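Local coordinates for halohydrin epoxidase A (Corynebacterium sp., PDB 4Z9F), which catalyses the release of hydrogen halide from vicinal halohydrins to form epoxides, using a fold of the short-chain dehydrogenase/reductase type, at the interface of chains A and B. Sequence-based numbering; all coordinates share one arbitrary frame. Chains: chain A/B, Halohydrin epoxidase A.

The interface of chains A and B. Residues chain A 91-94, 99, 146; chain B 111-112, 115, 118.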
ATOM      1  N   ILE A  91      11.100  19.206  -9.875  1.00 20.87           N
ATOM      2  CA  ILE A  91       9.987  20.150  -9.916  1.00 21.27           C
ATOM      3  C   ILE A  91      10.486  21.560 -10.189  1.00 20.07           C
ATOM      4  O   ILE A  91       9.997  22.239 -11.094  1.00 23.54           O
ATOM      5  CB  ILE A  91       9.187  20.090  -8.609  1.00 21.39           C
ATOM      6  CG1 ILE A  91       8.638  18.682  -8.410  1.00 22.50           C
ATOM      7  CG2 ILE A  91       8.072  21.149  -8.602  1.00 19.82           C
ATOM      8  CD1 ILE A  91       7.732  18.570  -7.231  1.00 23.21           C
ATOM      9  N   GLU A  92      11.459  22.020  -9.412  1.00 22.06           N
ATOM     10  CA  GLU A  92      11.978  23.372  -9.587  1.00 23.51           C
ATOM     11  C   GLU A  92      12.605  23.542 -10.963  1.00 22.71           C
ATOM     12  O   GLU A  92      13.424  22.723 -11.391  1.00 26.19           O
ATOM     13  CB  GLU A  92      13.013  23.676  -8.506  1.00 25.17           C
ATOM     14  CG  GLU A  92      12.619  24.768  -7.557  1.00 30.08           C
ATOM     15  CD  GLU A  92      13.680  25.013  -6.499  1.00 27.74           C
ATOM     16  OE1 GLU A  92      14.076  24.042  -5.823  1.00 28.09           O
ATOM     17  OE2 GLU A  92      14.123  26.170  -6.354  1.00 35.62           O
ATOM     18  N   GLY A  93      12.230  24.619 -11.654  1.00 21.30           N
ATOM     19  CA  GLY A  93      12.907  24.997 -12.882  1.00 23.15           C
ATOM     20  C   GLY A  93      12.466  24.274 -14.140  1.00 26.41           C
ATOM     21  O   GLY A  93      12.811  24.720 -15.241  1.00 25.56           O
ATOM     22  N   THR A  94      11.717  23.184 -14.028  1.00 19.76           N
ATOM     23  CA  THR A  94      11.275  22.466 -15.221  1.00 18.80           C
ATOM     24  C   THR A  94      10.211  23.271 -15.970  1.00 19.64           C
ATOM     25  O   THR A  94       9.301  23.846 -15.359  1.00 20.71           O
ATOM     26  CB  THR A  94      10.735  21.084 -14.822  1.00 21.34           C
ATOM     27  OG1 THR A  94      11.798  20.295 -14.254  1.00 22.19           O
ATOM     28  CG2 THR A  94      10.132  20.349 -16.022  1.00 18.25           C
ATOM     29  N   ILE A  99       6.688  19.475 -18.195  1.00 15.80           N
ATOM     30  CA  ILE A  99       5.702  18.880 -17.293  1.00 15.02           C
ATOM     31  C   ILE A  99       4.572  18.264 -18.097  1.00 15.89           C
ATOM     32  O   ILE A  99       4.126  17.139 -17.837  1.00 14.72           O
ATOM     33  CB  ILE A  99       5.147  19.932 -16.318  1.00 15.63           C
ATOM     34  CG1 ILE A  99       6.194  20.338 -15.289  1.00 14.63           C
ATOM     35  CG2 ILE A  99       3.922  19.384 -15.601  1.00 19.30           C
ATOM     36  CD1 ILE A  99       5.869  21.672 -14.632  1.00 17.59           C
ATOM     37  N   LEU A 146       8.212  14.162 -11.117  1.00 16.54           N
ATOM     38  CA  LEU A 146       7.191  14.365 -12.142  1.00 13.45           C
ATOM     39  C   LEU A 146       6.819  13.065 -12.832  1.00 16.59           C
ATOM     40  O   LEU A 146       5.636  12.738 -12.991  1.00 15.00           O
ATOM     41  CB  LEU A 146       7.678  15.357 -13.210  1.00 15.26           C
ATOM     42  CG  LEU A 146       7.920  16.772 -12.691  1.00 19.08           C
ATOM     43  CD1 LEU A 146       8.430  17.673 -13.795  1.00 20.86           C
ATOM     44  CD2 LEU A 146       6.634  17.328 -12.112  1.00 17.76           C
TER
ATOM     45  N   ILE B 111       0.631  20.987  -9.505  1.00 12.08           N
ATOM     46  CA  ILE B 111       2.062  20.999  -9.800  1.00 13.26           C
ATOM     47  C   ILE B 111       2.544  22.418 -10.089  1.00 13.18           C
ATOM     48  O   ILE B 111       3.584  22.853  -9.582  1.00 14.87           O
ATOM     49  CB  ILE B 111       2.391  20.052 -10.967  1.00 12.89           C
ATOM     50  CG1 ILE B 111       2.248  18.592 -10.531  1.00 12.89           C
ATOM     51  CG2 ILE B 111       3.800  20.329 -11.501  1.00 17.16           C
ATOM     52  CD1 ILE B 111       2.482  17.598 -11.690  1.00 13.16           C
ATOM     53  N   LEU B 112       1.834  23.138 -10.958  1.00 12.89           N
ATOM     54  CA  LEU B 112       2.242  24.495 -11.312  1.00 11.55           C
ATOM     55  C   LEU B 112       2.237  25.412 -10.090  1.00 15.46           C
ATOM     56  O   LEU B 112       3.100  26.293  -9.955  1.00 16.46           O
ATOM     57  CB  LEU B 112       1.322  25.035 -12.409  1.00 12.74           C
ATOM     58  CG  LEU B 112       1.502  24.328 -13.764  1.00 15.95           C
ATOM     59  CD1 LEU B 112       0.505  24.907 -14.756  1.00 18.60           C
ATOM     60  CD2 LEU B 112       2.936  24.461 -14.280  1.00 15.74           C
ATOM     61  N   GLN B 115       5.289  24.289  -7.836  1.00 14.68           N
ATOM     62  CA  GLN B 115       6.538  24.709  -8.461  1.00 14.66           C
ATOM     63  C   GLN B 115       6.845  26.164  -8.134  1.00 16.04           C
ATOM     64  O   GLN B 115       7.967  26.507  -7.752  1.00 17.69           O
ATOM     65  CB  GLN B 115       6.448  24.497  -9.977  1.00 15.94           C
ATOM     66  CG  GLN B 115       7.762  24.746 -10.689  1.00 20.92           C
ATOM     67  CD  GLN B 115       7.648  24.572 -12.178  1.00 21.49           C
ATOM     68  OE1 GLN B 115       6.731  25.097 -12.798  1.00 19.51           O
ATOM     69  NE2 GLN B 115       8.580  23.827 -12.762  1.00 21.93           N
ATOM     70  N   ILE B 118       8.110  26.946  -4.282  1.00 20.86           N
ATOM     71  CA  ILE B 118       9.265  26.349  -3.617  1.00 18.28           C
ATOM     72  C   ILE B 118      10.275  27.418  -3.220  1.00 22.77           C
ATOM     73  O   ILE B 118      10.726  27.469  -2.068  1.00 22.78           O
ATOM     74  CB  ILE B 118       9.901  25.272  -4.511  1.00 19.09           C
ATOM     75  CG1 ILE B 118       8.959  24.084  -4.618  1.00 19.65           C
ATOM     76  CG2 ILE B 118      11.250  24.815  -3.934  1.00 18.04           C
ATOM     77  CD1 ILE B 118       9.329  23.118  -5.698  1.00 21.33           C
TER
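B:Gln115 reaches from its helix into the loop 91-94 of chain A and carries the polar part of this contact. It hides 66 Å² of its surface. CG stands anti to the backbone N (chi1 -173°) and the chain runs on extended, which brings the terminal amide up to the loop. The amide nitrogen donates two hydrogen bonds to main-chain oxygens. One runs from B:Gln115 NE2 to A:Ile91 O, 2.7 Å, and arrives almost head-on to the carbonyl, with a C=O...N angle of 170°. The other, from B:Gln115 NE2 to A:Thr94 O, is also 2.7 Å and lies in the carbonyl plane on a lone pair. Both acceptors are tilted slightly from the amide plane. Together they should fix the rotation of the amide and tell its NH2 end from its oxygen end. Because both acceptors are main-chain atoms, the glutamine seems to respond to the shape of the loop more than to its side chains. A:Glu92 and A:Gly93 form the type II turn between them, and A:Gly93 takes the positive phi of 82°.

A:Ile99 meets the amide tip to tip. A:Ile99 CD1 lies 3.9 Å from B:Gln115 NE2. A:Ile99 CD1 also touches B:Ile111 CG2 at 4.0 Å and borders CD2 of B:Leu112. CD2 of A:Leu146 adds a looser contact to B:Ile111. This makes an apolar patch on one side of the glutamine.

B:Ile118 packs on the other side. B:Ile118 CD1 meets A:Ile91 CG2 at 3.7 Å, the two side chains crossing at about a right angle. B:Ile118 CG2 lies against the carboxylate end of A:Glu92, 3.5 Å from its CD.

This is a patch of a two-fold interface in the deposited four-chain assembly, and it recurs with the chains exchanged. In this fold family, helices 96-123 and 147-165 usually pair between subunits; the contact appears to edge that packing. All four chain B residues lie on helix 96-123. A:Leu146 just precedes helix 147-165, A:Ile99 sits in the first turn of chain A's own helix 96-123, and the loop 91-94 leads into it.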